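Local coordinates for protein aspartate-semialdehyde dehydrogenase 2 (Vibrio cholerae, PDB 2QZ9) that catalyses the NADPH-dependent reductive dephosphorylation of L-aspartyl-4-phosphate to L-aspartate-semialdehyde, working as a homodimer in the pathways to lysine and methionine, at residues G243-V248 with N308-A313; I271-G276 with V292-V297. All blocks are in the same frame, centred on the assembly; numbering follows the deposited sequence.

In the fold
Along the chain, strand 244-252 comes first, then helix 258-267, strand 271-273, helix 282-286, strand 292-299 and strand 306-313. Interaction 1 pairs the first of these strands with the last and so closes a long loop; interaction 2 pairs 271-276 with 292-297 and closes a short one lying wholly within it. The two contacts nest without crossing, and their centres are about 9 Å apart. Strands 292-299 and 306-313 are sheet neighbours, joined by Trp310 N to Gly295 O at 2.7 Å and Val312 N to Leu293 O at 2.8 Å. Together the contacts carry the mixed sheet of the dimerisation domain from its interior, beside the catalytic residues, out to strand 271-273.

Interaction 1: G243-V248 with N308-A313; sequences GHAEAV and NLWVVA
The indole of Trp310 meets strand 244-248 obliquely, through its six-membered ring. Its CZ2 comes to 3.3 Å from Ala245 CB, while CE3 lies 3.6 Å from the carbonyl oxygen Glu246 O. This reach follows from the first torsion (chi1 174°), which sets CG opposite the backbone N and swings the ring toward the neighbouring strand. At the ring's polar end NE1 is bonded to Pro280 O, Tyr157 meets the indole edge-to-face, and Pro199 of the second subunit also packs on Trp310. On the same side of the sheet, Val312 CG2 touches Ala245 CB at 3.8 Å.

The backbones form an antiparallel ladder, the axes running at 163° to each other, within the mixed sheet of the dimerisation domain. Three hydrogen-bonded pairs, His244 with Ala313, Glu246 with Val311 and Val248 with Leu309, account for six N-H to O=C bonds. The shortest runs from Glu246 N to Val311 O at 2.7 Å, and is bent to 141° at the hydrogen.

Side chains of these three pairs occupy the other face. Leu309 CD2 packs at 3.9 Å from Val248 CB, and Val248 CG2 meets Val311 CG2 at 4.0 Å. The extended Glu246 chain carries OE1 to 4.0 Å from Val311 CB, a van der Waals approach; helix 131-147 also touches this glutamate, through Ser132, Gln135 and Met136. His244, the predicted proton acceptor, turns its imidazole away from strand 308-313 and against the side chain of Cys131, the residue that forms the acyl-thioester intermediate, while its backbone N stays bonded to Ala313 O at 2.9 Å.

Interaction 2: I271-G276 with V292-V297; sequences IELFRG and VLVGRV
Strands 271-273 and 292-299 are the two parallel strands of a beta-alpha-beta unit whose connection includes helix 282-286; strand 271-273 is the outermost of its sheet on this side within the chain. Their axes approach to 4.7 Å at an angle of 28°. Glu272 uses both its backbone N-H and its backbone C=O toward the opposite strand: its N donates to Val292 O at 2.8 Å, and its O accepts from Val294 N at 2.9 Å. Phe274 N then donates to Val294 O at 2.8 Å, with 165° at the hydrogen.

That same oxygen lies at the edge of the Phe274 ring, near its plane. Farther along the same side of the ring, CE1 meets Leu293 CD2 obliquely at 3.6 Å. Having CG opposite the carbonyl carbon (chi1 -62°), Leu293 lies alongside the extended Glu272 side chain, pointing the same way; the carboxylate of Glu272 is also hydrogen-bonded to His291.

On the other face, Ile271 CG2 meets Val294 CG1 at 3.7 Å, and Leu273 CD1 touches Val297 CG2 at 3.8 Å, these two side chains crossing almost at right angles. Leu265 of helix 258-267 packs against both Ile271 and Val294.

Beyond the direct bonds, one water joins Phe274 O to Val297 N and another joins Gly276 O to Arg296 N. The Arg296 guanidinium reaches the second subunit, bonding to Pro199 O and forming a salt bridge with Glu213 there. Parallel pairing of Ile271, Glu272 and Leu273 with Val292, Leu293 and Val294, with a connection through helix 282-286, is typical of a beta-alpha-beta unit, here at the outer edge of the chain's dimerisation-domain sheet.

Interaction 1: G243-V248 with N308-A313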
loop_
_atom_site.group_PDB
_atom_site.type_symbol
_atom_site.label_atom_id
_atom_site.label_comp_id
_atom_site.label_asym_id
_atom_site.label_seq_id
_atom_site.Cartn_x
_atom_site.Cartn_y
_atom_site.Cartn_z
ATOM N N GLY A 243 -5.567 7.969 9.981
ATOM C CA GLY A 243 -4.308 8.290 9.300
ATOM C C GLY A 243 -4.222 7.732 7.883
ATOM O O GLY A 243 -4.680 6.630 7.612
ATOM N N HIS A 244 -3.629 8.496 6.969
ATOM C CA HIS A 244 -3.300 7.963 5.646
ATOM C C HIS A 244 -1.799 7.947 5.496
ATOM O O HIS A 244 -1.117 8.788 6.049
ATOM C CB HIS A 244 -3.900 8.799 4.515
ATOM C CG HIS A 244 -5.392 8.792 4.479
ATOM N ND1 HIS A 244 -6.125 9.763 3.823
ATOM C CD2 HIS A 244 -6.292 7.941 5.017
ATOM C CE1 HIS A 244 -7.412 9.497 3.949
ATOM N NE2 HIS A 244 -7.541 8.401 4.673
ATOM N N ALA A 245 -1.302 6.977 4.741
ATOM C CA ALA A 245 0.106 6.897 4.409
ATOM C C ALA A 245 0.235 6.866 2.891
ATOM O O ALA A 245 -0.664 6.396 2.200
ATOM C CB ALA A 245 0.713 5.651 5.024
ATOM N N GLU A 246 1.347 7.379 2.380
ATOM C CA GLU A 246 1.601 7.389 0.945
ATOM C C GLU A 246 3.043 7.027 0.654
ATOM O O GLU A 246 3.974 7.495 1.296
ATOM C CB GLU A 246 1.328 8.765 0.338
ATOM C CG GLU A 246 -0.120 9.207 0.400
ATOM C CD GLU A 246 -0.283 10.710 0.289
ATOM O OE1 GLU A 246 0.715 11.464 0.392
ATOM O OE2 GLU A 246 -1.432 11.138 0.097
ATOM N N ALA A 247 3.198 6.195 -0.352
ATOM C CA ALA A 247 4.484 5.925 -0.926
ATOM C C ALA A 247 4.678 6.848 -2.131
ATOM O O ALA A 247 3.979 6.710 -3.140
ATOM C CB ALA A 247 4.494 4.485 -1.363
ATOM N N VAL A 248 5.605 7.797 -2.021
ATOM C CA VAL A 248 5.784 8.831 -3.052
ATOM C C VAL A 248 7.138 8.667 -3.747
ATOM O O VAL A 248 8.184 8.700 -3.100
ATOM C CB VAL A 248 5.631 10.273 -2.459
ATOM C CG1 VAL A 248 5.498 11.313 -3.570
ATOM C CG2 VAL A 248 4.414 10.365 -1.527
ATOM N N ASN A 308 12.563 9.055 -3.364
ATOM C CA ASN A 308 11.509 8.261 -2.734
ATOM C C ASN A 308 11.275 8.726 -1.317
ATOM O O ASN A 308 12.218 9.068 -0.611
ATOM C CB ASN A 308 11.880 6.774 -2.686
ATOM C CG ASN A 308 11.758 6.091 -4.030
ATOM O OD1 ASN A 308 11.661 6.741 -5.061
ATOM N ND2 ASN A 308 11.759 4.761 -4.018
ATOM N N LEU A 309 10.010 8.733 -0.904
ATOM C CA LEU A 309 9.673 9.030 0.489
ATOM C C LEU A 309 8.383 8.340 0.926
ATOM O O LEU A 309 7.641 7.819 0.095
ATOM C CB LEU A 309 9.637 10.551 0.743
ATOM C CG LEU A 309 8.764 11.556 -0.005
ATOM C CD1 LEU A 309 8.906 12.915 0.722
ATOM C CD2 LEU A 309 9.145 11.727 -1.483
ATOM N N TRP A 310 8.151 8.327 2.234
ATOM C CA TRP A 310 6.951 7.739 2.835
ATOM C C TRP A 310 6.273 8.870 3.596
ATOM O O TRP A 310 6.912 9.546 4.383
ATOM C CB TRP A 310 7.351 6.582 3.766
ATOM C CG TRP A 310 6.254 5.912 4.612
ATOM C CD1 TRP A 310 6.087 6.039 5.976
ATOM C CD2 TRP A 310 5.244 4.980 4.176
ATOM N NE1 TRP A 310 5.030 5.273 6.397
ATOM C CE2 TRP A 310 4.502 4.602 5.327
ATOM C CE3 TRP A 310 4.887 4.436 2.928
ATOM C CZ2 TRP A 310 3.410 3.732 5.266
ATOM C CZ3 TRP A 310 3.814 3.564 2.871
ATOM C CH2 TRP A 310 3.088 3.210 4.041
ATOM N N VAL A 311 4.991 9.098 3.340
ATOM C CA VAL A 311 4.309 10.276 3.901
ATOM C C VAL A 311 3.079 9.856 4.721
ATOM O O VAL A 311 2.244 9.090 4.257
ATOM C CB VAL A 311 3.958 11.329 2.800
ATOM C CG1 VAL A 311 3.265 12.531 3.392
ATOM C CG2 VAL A 311 5.234 11.788 2.083
ATOM N N VAL A 312 3.001 10.339 5.958
ATOM C CA VAL A 312 1.898 9.975 6.840
ATOM C C VAL A 312 1.276 11.231 7.459
ATOM O O VAL A 312 1.998 12.168 7.811
ATOM C CB VAL A 312 2.356 8.984 7.951
ATOM C CG1 VAL A 312 1.190 8.568 8.825
ATOM C CG2 VAL A 312 2.972 7.723 7.323
ATOM N N ALA A 313 -0.059 11.239 7.576
ATOM C CA ALA A 313 -0.762 12.297 8.326
ATOM C C ALA A 313 -2.082 11.795 8.910
ATOM O O ALA A 313 -2.608 10.775 8.473
ATOM C CB ALA A 313 -0.998 13.536 7.455
#

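Interaction 2: I271-G276 with V292-V297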
loop_
_atom_site.group_PDB
_atom_site.type_symbol
_atom_site.label_atom_id
_atom_site.label_comp_id
_atom_site.label_asym_id
_atom_site.label_seq_id
_atom_site.Cartn_x
_atom_site.Cartn_y
_atom_site.Cartn_z
ATOM N N ILE A 271 6.581 19.766 9.114
ATOM C CA ILE A 271 7.112 18.453 8.746
ATOM C C ILE A 271 7.927 17.859 9.887
ATOM O O ILE A 271 8.812 18.520 10.422
ATOM C CB ILE A 271 7.964 18.511 7.447
ATOM C CG1 ILE A 271 7.064 18.821 6.244
ATOM C CG2 ILE A 271 8.727 17.191 7.224
ATOM C CD1 ILE A 271 7.813 19.308 5.038
ATOM N N GLU A 272 7.597 16.627 10.274
ATOM C CA GLU A 272 8.447 15.851 11.174
ATOM C C GLU A 272 9.138 14.740 10.395
ATOM O O GLU A 272 8.466 13.855 9.864
ATOM C CB GLU A 272 7.647 15.250 12.327
ATOM C CG GLU A 272 8.508 14.502 13.340
ATOM C CD GLU A 272 7.718 13.958 14.510
ATOM O OE1 GLU A 272 6.466 14.046 14.496
ATOM O OE2 GLU A 272 8.365 13.443 15.456
ATOM N N LEU A 273 10.473 14.794 10.353
ATOM C CA LEU A 273 11.285 13.829 9.617
ATOM C C LEU A 273 11.815 12.701 10.503
ATOM O O LEU A 273 12.343 12.947 11.587
ATOM C CB LEU A 273 12.458 14.516 8.904
ATOM C CG LEU A 273 13.397 13.576 8.124
ATOM C CD1 LEU A 273 12.779 13.123 6.809
ATOM C CD2 LEU A 273 14.716 14.240 7.867
ATOM N N PHE A 274 11.655 11.469 10.028
ATOM C CA PHE A 274 12.201 10.289 10.686
ATOM C C PHE A 274 13.374 9.795 9.837
ATOM O O PHE A 274 13.239 9.579 8.622
ATOM C CB PHE A 274 11.139 9.187 10.823
ATOM C CG PHE A 274 9.982 9.531 11.744
ATOM C CD1 PHE A 274 9.085 10.550 11.428
ATOM C CD2 PHE A 274 9.769 8.797 12.908
ATOM C CE1 PHE A 274 7.998 10.847 12.267
ATOM C CE2 PHE A 274 8.683 9.083 13.761
ATOM C CZ PHE A 274 7.799 10.112 13.437
ATOM N N ARG A 275 14.532 9.656 10.468
ATOM C CA ARG A 275 15.746 9.287 9.751
ATOM C C ARG A 275 16.112 7.808 9.949
ATOM O O ARG A 275 15.639 7.158 10.889
ATOM C CB ARG A 275 16.911 10.190 10.180
ATOM C CG ARG A 275 16.758 11.669 9.811
ATOM C CD ARG A 275 17.941 12.458 10.329
ATOM N NE ARG A 275 17.999 13.829 9.834
ATOM C CZ ARG A 275 18.586 14.195 8.703
ATOM N NH1 ARG A 275 19.151 13.289 7.914
ATOM N NH2 ARG A 275 18.589 15.471 8.348
ATOM N N GLY A 276 16.938 7.289 9.040
ATOM C CA GLY A 276 17.540 5.956 9.172
ATOM C C GLY A 276 16.514 4.844 9.164
ATOM O O GLY A 276 15.678 4.769 8.255
ATOM N N VAL A 292 2.672 17.014 9.290
ATOM C CA VAL A 292 2.906 15.929 8.341
ATOM C C VAL A 292 4.178 15.159 8.716
ATOM O O VAL A 292 5.192 15.743 9.066
ATOM C CB VAL A 292 2.940 16.447 6.884
ATOM C CG1 VAL A 292 3.300 15.333 5.889
ATOM C CG2 VAL A 292 1.583 17.081 6.517
ATOM N N LEU A 293 4.105 13.838 8.633
ATOM C CA LEU A 293 5.239 12.994 9.001
ATOM C C LEU A 293 5.877 12.334 7.784
ATOM O O LEU A 293 5.182 11.795 6.928
ATOM C CB LEU A 293 4.785 11.942 10.018
ATOM C CG LEU A 293 4.268 12.510 11.347
ATOM C CD1 LEU A 293 2.799 12.884 11.246
ATOM C CD2 LEU A 293 4.445 11.495 12.446
ATOM N N VAL A 294 7.201 12.394 7.698
ATOM C CA VAL A 294 7.891 11.702 6.608
ATOM C C VAL A 294 9.117 10.847 6.999
ATOM O O VAL A 294 9.833 11.142 7.957
ATOM C CB VAL A 294 8.115 12.615 5.316
ATOM C CG1 VAL A 294 7.665 14.040 5.528
ATOM C CG2 VAL A 294 9.541 12.526 4.758
ATOM N N GLY A 295 9.298 9.763 6.254
ATOM C CA GLY A 295 10.435 8.879 6.414
ATOM C C GLY A 295 10.749 8.167 5.113
ATOM O O GLY A 295 10.175 8.478 4.061
ATOM N N ARG A 296 11.674 7.208 5.200
ATOM C CA ARG A 296 12.120 6.420 4.049
ATOM C C ARG A 296 12.689 7.276 2.913
ATOM O O ARG A 296 12.745 6.841 1.753
ATOM C CB ARG A 296 11.002 5.494 3.527
ATOM C CG ARG A 296 10.424 4.463 4.539
ATOM C CD ARG A 296 11.436 3.376 4.982
ATOM N NE ARG A 296 12.348 2.984 3.901
ATOM C CZ ARG A 296 12.075 2.089 2.950
ATOM N NH1 ARG A 296 10.920 1.437 2.924
ATOM N NH2 ARG A 296 12.981 1.841 2.021
ATOM N N VAL A 297 13.105 8.495 3.242
ATOM C CA VAL A 297 13.685 9.388 2.234
ATOM C C VAL A 297 14.990 8.800 1.707
ATOM O O VAL A 297 15.894 8.504 2.483
ATOM C CB VAL A 297 13.974 10.803 2.786
ATOM C CG1 VAL A 297 14.541 11.660 1.681
ATOM C CG2 VAL A 297 12.706 11.450 3.362
HETATM O O HOH W 1 13.953 9.542 5.956
HETATM O O HOH W 2 13.196 5.935 7.284
#